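Local coordinates for protein halogenase (Chondromyces crocatus, PDB 3E1T) that probably installs the chlorine of the chondrochlorens, acting as a flavin-dependent halogenase that binds FAD, at residues D217-Y222 with F307-F312; H44-S49 with R281-Y286. All coordinates share one frame; numbering follows the deposited sequence.

Contact 1: residues D217-Y222 with F307-F312; sequences DGWFWY and FVDPVF. With FAD (flavin-adenine dinucleotide), chain C.
Trp219 and Asp309 share one partner: the hydroxyl of Tyr366, on helix 340-368, is gripped by the indole NE1 of Trp219 and by OD2 of Asp309. The two also meet directly, Trp219 CZ2 lying 3.8 Å from Asp309 OD2 with the carboxylate oxygen at the ring edge. Trp219 opens the WxWxIP signature of flavin-dependent halogenases, which runs along strand 218-224, and its second tryptophan is Trp221. Residues 307-312 run from the end of strand 306-307 into the loop before helix 315-333, with Phe307 and Pro310 against the flavin.

The Trp219 ring projects from the strand with CG between the backbone N and the carbonyl carbon (chi1 64°), which carries its benzo end to the Pro310-Val311 peptide. There CZ2 packs 3.6 Å from Val311 CB, while CH2 comes as near as 3.6 Å to Val311 N and touches Pro310 CB more loosely. The contact is buried, so the tyrosine hydroxyl satisfies the one polar atom of the indole.

Pro310 is a spacer between indole and cofactor. The same CB that meets the indole, together with CG, sits over a face of the isoalloxazine, CB 3.6 Å from FAD C6 and CG 3.7 Å from FAD C7. Trp221 takes a different line: its NE1 is bonded to Ser231 OG, and its CH2 meets the methyl C7M of FAD at 3.6 Å. On the same flavin face as Pro310, the Phe307 ring carries the backbone N of Asp309 above its plane and brings CE1 to 3.4 Å from the ribityl carbon C1' of FAD.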
loop_
_atom_site.group_PDB
_atom_site.type_symbol
_atom_site.label_atom_id
_atom_site.label_comp_id
_atom_site.label_asym_id
_atom_site.label_seq_id
_atom_site.Cartn_x
_atom_site.Cartn_y
_atom_site.Cartn_z
ATOM N N ASP A 217 -13.055 -16.028 10.578
ATOM C CA ASP A 217 -11.660 -15.889 11.028
ATOM C C ASP A 217 -10.891 -14.752 10.327
ATOM O O ASP A 217 -9.671 -14.622 10.492
ATOM C CB ASP A 217 -10.915 -17.222 10.879
ATOM C CG ASP A 217 -11.246 -18.219 11.994
ATOM O OD1 ASP A 217 -12.027 -17.891 12.905
ATOM O OD2 ASP A 217 -10.693 -19.331 11.971
ATOM N N GLY A 218 -11.596 -13.926 9.565
ATOM C CA GLY A 218 -10.948 -12.828 8.839
ATOM C C GLY A 218 -11.661 -12.499 7.562
ATOM O O GLY A 218 -12.890 -12.482 7.525
ATOM N N TRP A 219 -10.901 -12.234 6.507
ATOM C CA TRP A 219 -11.501 -11.899 5.223
ATOM C C TRP A 219 -10.631 -12.313 4.049
ATOM O O TRP A 219 -9.426 -12.499 4.196
ATOM C CB TRP A 219 -11.880 -10.403 5.137
ATOM C CG TRP A 219 -10.715 -9.442 5.212
ATOM C CD1 TRP A 219 -10.107 -8.982 6.344
ATOM C CD2 TRP A 219 -10.046 -8.806 4.111
ATOM N NE1 TRP A 219 -9.091 -8.108 6.017
ATOM C CE2 TRP A 219 -9.029 -7.987 4.656
ATOM C CE3 TRP A 219 -10.191 -8.867 2.722
ATOM C CZ2 TRP A 219 -8.160 -7.234 3.858
ATOM C CZ3 TRP A 219 -9.334 -8.111 1.924
ATOM C CH2 TRP A 219 -8.329 -7.304 2.497
ATOM N N PHE A 220 -11.266 -12.467 2.890
ATOM C CA PHE A 220 -10.595 -12.865 1.658
ATOM C C PHE A 220 -10.569 -11.717 0.664
ATOM O O PHE A 220 -11.515 -10.925 0.596
ATOM C CB PHE A 220 -11.351 -14.027 1.005
ATOM C CG PHE A 220 -10.863 -15.380 1.394
ATOM C CD1 PHE A 220 -9.782 -15.956 0.732
ATOM C CD2 PHE A 220 -11.509 -16.101 2.389
ATOM C CE1 PHE A 220 -9.325 -17.227 1.081
ATOM C CE2 PHE A 220 -11.074 -17.369 2.754
ATOM C CZ PHE A 220 -9.983 -17.946 2.096
ATOM N N TRP A 221 -9.493 -11.619 -0.107
ATOM C CA TRP A 221 -9.548 -10.886 -1.368
ATOM C C TRP A 221 -9.587 -11.865 -2.532
ATOM O O TRP A 221 -9.125 -13.008 -2.412
ATOM C CB TRP A 221 -8.399 -9.879 -1.522
ATOM C CG TRP A 221 -7.055 -10.465 -1.912
ATOM C CD1 TRP A 221 -6.670 -10.887 -3.154
ATOM C CD2 TRP A 221 -5.909 -10.639 -1.059
ATOM N NE1 TRP A 221 -5.367 -11.344 -3.125
ATOM C CE2 TRP A 221 -4.874 -11.190 -1.855
ATOM C CE3 TRP A 221 -5.663 -10.402 0.304
ATOM C CZ2 TRP A 221 -3.611 -11.497 -1.337
ATOM C CZ3 TRP A 221 -4.401 -10.695 0.819
ATOM C CH2 TRP A 221 -3.390 -11.250 -0.003
ATOM N N TYR A 222 -10.136 -11.406 -3.654
ATOM C CA TYR A 222 -10.363 -12.229 -4.851
ATOM C C TYR A 222 -10.216 -11.281 -6.030
ATOM O O TYR A 222 -11.129 -10.526 -6.343
ATOM C CB TYR A 222 -11.773 -12.833 -4.832
ATOM C CG TYR A 222 -12.074 -13.848 -5.937
ATOM C CD1 TYR A 222 -11.859 -15.208 -5.729
ATOM C CD2 TYR A 222 -12.605 -13.451 -7.169
ATOM C CE1 TYR A 222 -12.145 -16.152 -6.721
ATOM C CE2 TYR A 222 -12.908 -14.405 -8.186
ATOM C CZ TYR A 222 -12.668 -15.745 -7.947
ATOM O OH TYR A 222 -12.949 -16.710 -8.904
ATOM N N PHE A 307 2.857 1.376 5.973
ATOM C CA PHE A 307 1.807 0.613 5.293
ATOM C C PHE A 307 0.624 0.400 6.260
ATOM O O PHE A 307 0.832 0.202 7.457
ATOM C CB PHE A 307 2.336 -0.730 4.774
ATOM C CG PHE A 307 1.305 -1.532 4.024
ATOM C CD1 PHE A 307 0.826 -1.094 2.788
ATOM C CD2 PHE A 307 0.781 -2.701 4.575
ATOM C CE1 PHE A 307 -0.143 -1.819 2.111
ATOM C CE2 PHE A 307 -0.190 -3.429 3.909
ATOM C CZ PHE A 307 -0.644 -2.994 2.666
ATOM N N VAL A 308 -0.603 0.466 5.742
ATOM C CA VAL A 308 -1.801 0.213 6.572
ATOM C C VAL A 308 -2.257 -1.262 6.559
ATOM O O VAL A 308 -1.970 -1.998 7.495
ATOM C CB VAL A 308 -2.987 1.150 6.224
ATOM C CG1 VAL A 308 -4.093 1.004 7.295
ATOM C CG2 VAL A 308 -2.523 2.612 6.156
ATOM N N ASP A 309 -2.968 -1.678 5.508
ATOM C CA ASP A 309 -3.628 -2.989 5.449
ATOM C C ASP A 309 -4.200 -3.124 4.039
ATOM O O ASP A 309 -4.513 -2.119 3.421
ATOM C CB ASP A 309 -4.745 -3.078 6.525
ATOM C CG ASP A 309 -5.349 -4.465 6.654
ATOM O OD1 ASP A 309 -4.753 -5.339 7.326
ATOM O OD2 ASP A 309 -6.445 -4.689 6.085
ATOM N N PRO A 310 -4.312 -4.352 3.512
ATOM C CA PRO A 310 -4.746 -4.527 2.119
ATOM C C PRO A 310 -6.194 -4.164 1.755
ATOM O O PRO A 310 -6.498 -4.106 0.561
ATOM C CB PRO A 310 -4.536 -6.031 1.863
ATOM C CG PRO A 310 -3.679 -6.515 2.971
ATOM C CD PRO A 310 -3.978 -5.643 4.132
ATOM N N VAL A 311 -7.087 -3.945 2.723
ATOM C CA VAL A 311 -8.469 -3.655 2.335
ATOM C C VAL A 311 -8.542 -2.237 1.781
ATOM O O VAL A 311 -7.917 -1.324 2.330
ATOM C CB VAL A 311 -9.513 -3.930 3.456
ATOM C CG1 VAL A 311 -9.277 -3.088 4.670
ATOM C CG2 VAL A 311 -10.939 -3.721 2.919
ATOM N N PHE A 312 -9.294 -2.082 0.690
ATOM C CA PHE A 312 -9.337 -0.863 -0.126
ATOM C C PHE A 312 -8.062 -0.514 -0.924
ATOM O O PHE A 312 -7.985 0.544 -1.542
ATOM C CB PHE A 312 -9.901 0.340 0.650
ATOM C CG PHE A 312 -11.392 0.282 0.838
ATOM C CD1 PHE A 312 -11.942 0.019 2.086
ATOM C CD2 PHE A 312 -12.247 0.456 -0.249
ATOM C CE1 PHE A 312 -13.328 -0.050 2.255
ATOM C CE2 PHE A 312 -13.625 0.400 -0.091
ATOM C CZ PHE A 312 -14.171 0.141 1.169
HETATM P PA FAD C . 8.072 -2.895 -3.344
HETATM O O1A FAD C . 6.975 -3.127 -4.350
HETATM O O2A FAD C . 8.180 -3.927 -2.276
HETATM O O5B FAD C . 9.465 -2.852 -4.161
HETATM C C5B FAD C . 10.697 -2.588 -3.509
HETATM C C4B FAD C . 11.852 -3.077 -4.388
HETATM O O4B FAD C . 13.090 -2.936 -3.721
HETATM C C3B FAD C . 11.704 -4.558 -4.718
HETATM O O3B FAD C . 11.741 -4.695 -6.121
HETATM C C2B FAD C . 12.911 -5.227 -4.093
HETATM O O2B FAD C . 13.422 -6.206 -4.954
HETATM C C1B FAD C . 13.885 -4.075 -3.937
HETATM N N9A FAD C . 14.841 -4.196 -2.822
HETATM C C8A FAD C . 14.646 -4.710 -1.565
HETATM N N7A FAD C . 15.806 -4.584 -0.879
HETATM C C5A FAD C . 16.730 -3.987 -1.671
HETATM C C6A FAD C . 18.074 -3.626 -1.489
HETATM N N6A FAD C . 18.750 -3.974 -0.387
HETATM N N1A FAD C . 18.745 -3.018 -2.524
HETATM C C2A FAD C . 18.135 -2.791 -3.731
HETATM N N3A FAD C . 16.819 -3.163 -3.901
HETATM C C4A FAD C . 16.129 -3.741 -2.892
HETATM N N1 FAD C . -1.277 -2.642 -2.706
HETATM C C2 FAD C . -2.151 -2.271 -3.689
HETATM O O2 FAD C . -1.986 -1.179 -4.227
HETATM N N3 FAD C . -3.191 -3.116 -4.033
HETATM C C4 FAD C . -3.349 -4.345 -3.401
HETATM O O4 FAD C . -4.261 -5.111 -3.720
HETATM C C4X FAD C . -2.467 -4.714 -2.393
HETATM N N5 FAD C . -2.590 -5.926 -1.741
HETATM C C5X FAD C . -1.692 -6.271 -0.749
HETATM C C6 FAD C . -1.811 -7.491 -0.074
HETATM C C7 FAD C . -0.895 -7.829 0.933
HETATM C C7M FAD C . -1.168 -9.032 1.792
HETATM C C8 FAD C . 0.139 -6.949 1.273
HETATM C C8M FAD C . 1.018 -7.179 2.481
HETATM C C9 FAD C . 0.258 -5.743 0.590
HETATM C C9A FAD C . -0.651 -5.394 -0.416
HETATM N N10 FAD C . -0.505 -4.192 -1.081
HETATM C C10 FAD C . -1.413 -3.845 -2.059
HETATM C "C1'" FAD C . 0.686 -3.290 -0.804
HETATM C "C2'" FAD C . 1.777 -3.340 -1.880
HETATM O "O2'" FAD C . 2.333 -4.638 -1.875
HETATM C "C3'" FAD C . 2.888 -2.320 -1.586
HETATM O "O3'" FAD C . 2.355 -1.152 -1.000
HETATM C "C4'" FAD C . 3.671 -1.847 -2.811
HETATM O "O4'" FAD C . 4.313 -2.949 -3.413
HETATM C "C5'" FAD C . 4.720 -0.824 -2.376
HETATM O "O5'" FAD C . 5.645 -0.629 -3.409
HETATM P P FAD C . 7.158 -0.185 -3.102
HETATM O O1P FAD C . 7.744 0.440 -4.351
HETATM O O2P FAD C . 7.201 0.793 -1.970
HETATM O O3P FAD C . 7.893 -1.500 -2.601
#

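Contact 2: residues H44-S49 with R281-Y286; sequences HQIGES and RIRKDY. With FAD (flavin-adenine dinucleotide), chain C.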
loop_
_atom_site.group_PDB
_atom_site.type_symbol
_atom_site.label_atom_id
_atom_site.label_comp_id
_atom_site.label_asym_id
_atom_site.label_seq_id
_atom_site.Cartn_x
_atom_site.Cartn_y
_atom_site.Cartn_z
ATOM N N HIS A 44 7.928 -11.443 -9.277
ATOM C CA HIS A 44 6.658 -11.459 -8.552
ATOM C C HIS A 44 6.685 -10.573 -7.319
ATOM O O HIS A 44 7.646 -10.582 -6.554
ATOM C CB HIS A 44 6.274 -12.872 -8.110
ATOM C CG HIS A 44 5.045 -12.916 -7.250
ATOM N ND1 HIS A 44 5.096 -12.885 -5.873
ATOM C CD2 HIS A 44 3.730 -12.964 -7.575
ATOM C CE1 HIS A 44 3.869 -12.923 -5.385
ATOM N NE2 HIS A 44 3.022 -12.971 -6.398
ATOM N N GLN A 45 5.604 -9.829 -7.136
ATOM C CA GLN A 45 5.343 -9.103 -5.904
ATOM C C GLN A 45 3.812 -9.039 -5.700
ATOM O O GLN A 45 3.051 -8.979 -6.672
ATOM C CB GLN A 45 6.014 -7.712 -5.970
ATOM C CG GLN A 45 5.746 -6.711 -4.833
ATOM C CD GLN A 45 6.028 -7.208 -3.417
ATOM O OE1 GLN A 45 5.849 -8.373 -3.086
ATOM N NE2 GLN A 45 6.428 -6.288 -2.560
ATOM N N ILE A 46 3.371 -9.108 -4.445
ATOM C CA ILE A 46 1.950 -8.940 -4.103
ATOM C C ILE A 46 1.590 -7.451 -4.181
ATOM O O ILE A 46 2.457 -6.609 -4.046
ATOM C CB ILE A 46 1.625 -9.536 -2.692
ATOM C CG1 ILE A 46 0.105 -9.644 -2.461
ATOM C CG2 ILE A 46 2.286 -8.714 -1.572
ATOM C CD1 ILE A 46 -0.617 -10.583 -3.452
ATOM N N GLY A 47 0.318 -7.130 -4.407
ATOM C CA GLY A 47 -0.118 -5.742 -4.501
ATOM C C GLY A 47 -0.659 -5.405 -5.881
ATOM O O GLY A 47 -0.120 -4.537 -6.568
ATOM N N GLU A 48 -1.771 -6.051 -6.237
ATOM C CA GLU A 48 -2.254 -6.159 -7.616
ATOM C C GLU A 48 -3.421 -5.235 -7.972
ATOM O O GLU A 48 -3.562 -4.812 -9.123
ATOM C CB GLU A 48 -2.625 -7.618 -7.878
ATOM C CG GLU A 48 -1.402 -8.554 -7.819
ATOM C CD GLU A 48 -1.694 -9.916 -7.235
ATOM O OE1 GLU A 48 -0.940 -10.864 -7.542
ATOM O OE2 GLU A 48 -2.652 -10.055 -6.448
ATOM N N SER A 49 -4.231 -4.886 -6.987
ATOM C CA SER A 49 -5.406 -4.057 -7.223
ATOM C C SER A 49 -5.088 -2.569 -7.074
ATOM O O SER A 49 -4.661 -2.112 -6.008
ATOM C CB SER A 49 -6.547 -4.481 -6.285
ATOM O OG SER A 49 -7.809 -4.074 -6.797
ATOM N N ARG A 281 2.220 -17.810 -0.452
ATOM C CA ARG A 281 3.111 -17.009 0.388
ATOM C C ARG A 281 2.421 -16.536 1.664
ATOM O O ARG A 281 1.193 -16.537 1.746
ATOM C CB ARG A 281 3.616 -15.772 -0.361
ATOM C CG ARG A 281 3.765 -15.875 -1.887
ATOM C CD ARG A 281 4.947 -16.703 -2.326
ATOM N NE ARG A 281 5.645 -16.120 -3.477
ATOM C CZ ARG A 281 5.255 -16.214 -4.747
ATOM N NH1 ARG A 281 4.136 -16.851 -5.080
ATOM N NH2 ARG A 281 5.994 -15.657 -5.695
ATOM N N ILE A 282 3.218 -16.116 2.642
ATOM C CA ILE A 282 2.701 -15.449 3.829
ATOM C C ILE A 282 3.322 -14.048 3.981
ATOM O O ILE A 282 4.510 -13.846 3.683
ATOM C CB ILE A 282 2.892 -16.302 5.125
ATOM C CG1 ILE A 282 2.034 -15.736 6.263
ATOM C CG2 ILE A 282 4.371 -16.379 5.537
ATOM C CD1 ILE A 282 1.923 -16.611 7.481
ATOM N N ARG A 283 2.500 -13.087 4.408
ATOM C CA ARG A 283 2.974 -11.779 4.827
ATOM C C ARG A 283 2.428 -11.464 6.220
ATOM O O ARG A 283 1.242 -11.614 6.487
ATOM C CB ARG A 283 2.576 -10.686 3.834
ATOM C CG ARG A 283 3.427 -10.632 2.566
ATOM C CD ARG A 283 4.854 -10.071 2.823
ATOM N NE ARG A 283 4.836 -8.727 3.407
ATOM C CZ ARG A 283 4.598 -7.609 2.728
ATOM N NH1 ARG A 283 4.374 -7.646 1.421
ATOM N NH2 ARG A 283 4.597 -6.445 3.360
ATOM N N LYS A 284 3.312 -11.010 7.091
ATOM C CA LYS A 284 3.024 -10.846 8.497
ATOM C C LYS A 284 3.636 -9.524 8.924
ATOM O O LYS A 284 4.540 -9.020 8.253
ATOM C CB LYS A 284 3.665 -12.026 9.228
ATOM C CG LYS A 284 3.671 -12.010 10.728
ATOM C CD LYS A 284 4.030 -13.394 11.260
ATOM C CE LYS A 284 5.352 -13.913 10.670
ATOM N NZ LYS A 284 6.569 -13.219 11.209
ATOM N N ASP A 285 3.147 -8.950 10.021
ATOM C CA ASP A 285 3.734 -7.735 10.581
ATOM C C ASP A 285 3.932 -6.683 9.485
ATOM O O ASP A 285 4.979 -6.035 9.423
ATOM C CB ASP A 285 5.085 -8.057 11.280
ATOM C CG ASP A 285 4.921 -8.959 12.493
ATOM O OD1 ASP A 285 3.995 -8.719 13.290
ATOM O OD2 ASP A 285 5.719 -9.915 12.654
ATOM N N TYR A 286 2.922 -6.524 8.622
ATOM C CA TYR A 286 2.985 -5.575 7.520
ATOM C C TYR A 286 2.451 -4.187 7.848
ATOM O O TYR A 286 2.647 -3.260 7.053
ATOM C CB TYR A 286 2.248 -6.128 6.289
ATOM C CG TYR A 286 0.783 -6.496 6.528
ATOM C CD1 TYR A 286 -0.177 -5.518 6.825
ATOM C CD2 TYR A 286 0.362 -7.821 6.434
ATOM C CE1 TYR A 286 -1.531 -5.866 7.038
ATOM C CE2 TYR A 286 -0.982 -8.178 6.637
ATOM C CZ TYR A 286 -1.915 -7.205 6.940
ATOM O OH TYR A 286 -3.238 -7.571 7.117
HETATM P PA FAD C . 8.072 -2.895 -3.344
HETATM O O1A FAD C . 6.975 -3.127 -4.350
HETATM O O2A FAD C . 8.180 -3.927 -2.276
HETATM O O5B FAD C . 9.465 -2.852 -4.161
HETATM C C5B FAD C . 10.697 -2.588 -3.509
HETATM C C4B FAD C . 11.852 -3.077 -4.388
HETATM O O4B FAD C . 13.090 -2.936 -3.721
HETATM C C3B FAD C . 11.704 -4.558 -4.718
HETATM O O3B FAD C . 11.741 -4.695 -6.121
HETATM C C2B FAD C . 12.911 -5.227 -4.093
HETATM O O2B FAD C . 13.422 -6.206 -4.954
HETATM C C1B FAD C . 13.885 -4.075 -3.937
HETATM N N9A FAD C . 14.841 -4.196 -2.822
HETATM C C8A FAD C . 14.646 -4.710 -1.565
HETATM N N7A FAD C . 15.806 -4.584 -0.879
HETATM C C5A FAD C . 16.730 -3.987 -1.671
HETATM C C6A FAD C . 18.074 -3.626 -1.489
HETATM N N6A FAD C . 18.750 -3.974 -0.387
HETATM N N1A FAD C . 18.745 -3.018 -2.524
HETATM C C2A FAD C . 18.135 -2.791 -3.731
HETATM N N3A FAD C . 16.819 -3.163 -3.901
HETATM C C4A FAD C . 16.129 -3.741 -2.892
HETATM N N1 FAD C . -1.277 -2.642 -2.706
HETATM C C2 FAD C . -2.151 -2.271 -3.689
HETATM O O2 FAD C . -1.986 -1.179 -4.227
HETATM N N3 FAD C . -3.191 -3.116 -4.033
HETATM C C4 FAD C . -3.349 -4.345 -3.401
HETATM O O4 FAD C . -4.261 -5.111 -3.720
HETATM C C4X FAD C . -2.467 -4.714 -2.393
HETATM N N5 FAD C . -2.590 -5.926 -1.741
HETATM C C5X FAD C . -1.692 -6.271 -0.749
HETATM C C6 FAD C . -1.811 -7.491 -0.074
HETATM C C7 FAD C . -0.895 -7.829 0.933
HETATM C C7M FAD C . -1.168 -9.032 1.792
HETATM C C8 FAD C . 0.139 -6.949 1.273
HETATM C C8M FAD C . 1.018 -7.179 2.481
HETATM C C9 FAD C . 0.258 -5.743 0.590
HETATM C C9A FAD C . -0.651 -5.394 -0.416
HETATM N N10 FAD C . -0.505 -4.192 -1.081
HETATM C C10 FAD C . -1.413 -3.845 -2.059
HETATM C "C1'" FAD C . 0.686 -3.290 -0.804
HETATM C "C2'" FAD C . 1.777 -3.340 -1.880
HETATM O "O2'" FAD C . 2.333 -4.638 -1.875
HETATM C "C3'" FAD C . 2.888 -2.320 -1.586
HETATM O "O3'" FAD C . 2.355 -1.152 -1.000
HETATM C "C4'" FAD C . 3.671 -1.847 -2.811
HETATM O "O4'" FAD C . 4.313 -2.949 -3.413
HETATM C "C5'" FAD C . 4.720 -0.824 -2.376
HETATM O "O5'" FAD C . 5.645 -0.629 -3.409
HETATM P P FAD C . 7.158 -0.185 -3.102
HETATM O O1P FAD C . 7.744 0.440 -4.351
HETATM O O2P FAD C . 7.201 0.793 -1.970
HETATM O O3P FAD C . 7.893 -1.500 -2.601
HETATM O O HOH W 1 5.701 -9.336 -0.564
#
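His44 lies under the guanidinium of Arg281, and most of its side chain, from CB to CE1, meets that group. CB is 3.7 Å from Arg281 NH2; CG, anti to the backbone N (chi1 174°), comes 3.3 Å from the same NH2, and chi2 of -93° turns a ring face to the guanidinium. ND1 is 2.9 Å from Arg281 NH2, but the angle is poor and the contact is a flat stack, planes at 30°. CE1 faces Arg281 CZ, and at the tip NE2 bonds Tyr195 OH, while Arg281 NH1 is held by Asp276 O. With an alanine at His44, the guanidinium would probably lose the surface it lies on, and Tyr195 OH one of its partners.

In this Rossmann-type flavoprotein, the loop 44-49 passes along the flavin, with Ile46 and Gly47 against one face, whereas strand 281-284 belongs to the large mixed sheet, paired with strand 189-197. Ile46 packs CG1 3.7 Å from FAD C6 and CG2 3.8 Å from Arg283 NH1. The Arg283 guanidinium lays a face on the flavin methyl C8M, and a water joins its NH1 to Gln45 OE1. At the far end of the loop, FAD N3 donates to Ser49 O at 2.7 Å, and Ser49 N reaches FAD O4 at 3.3 Å.

How the contacts relate
From the N terminus the chain reaches 44-49 first, then 217-222, then 281-286 and finally 307-312, so the two contacts cross instead of nesting. Contact 2 closes the longer loop, with 231 residues between its segments, and ties the loop after strand 33-36 to the large mixed sheet. Contact 1 closes over 84 residues and joins another strand of that sheet to the loop before helix 315-333. Both contacts touch FAD, with Pro310 and Ile46 on opposite faces of its ring system. They also meet directly: Tyr286 OH lies 2.7 Å from Asp309 OD1, a probable hydrogen bond, and Ile46 CD1 packs 3.8 Å from Trp221 CZ2.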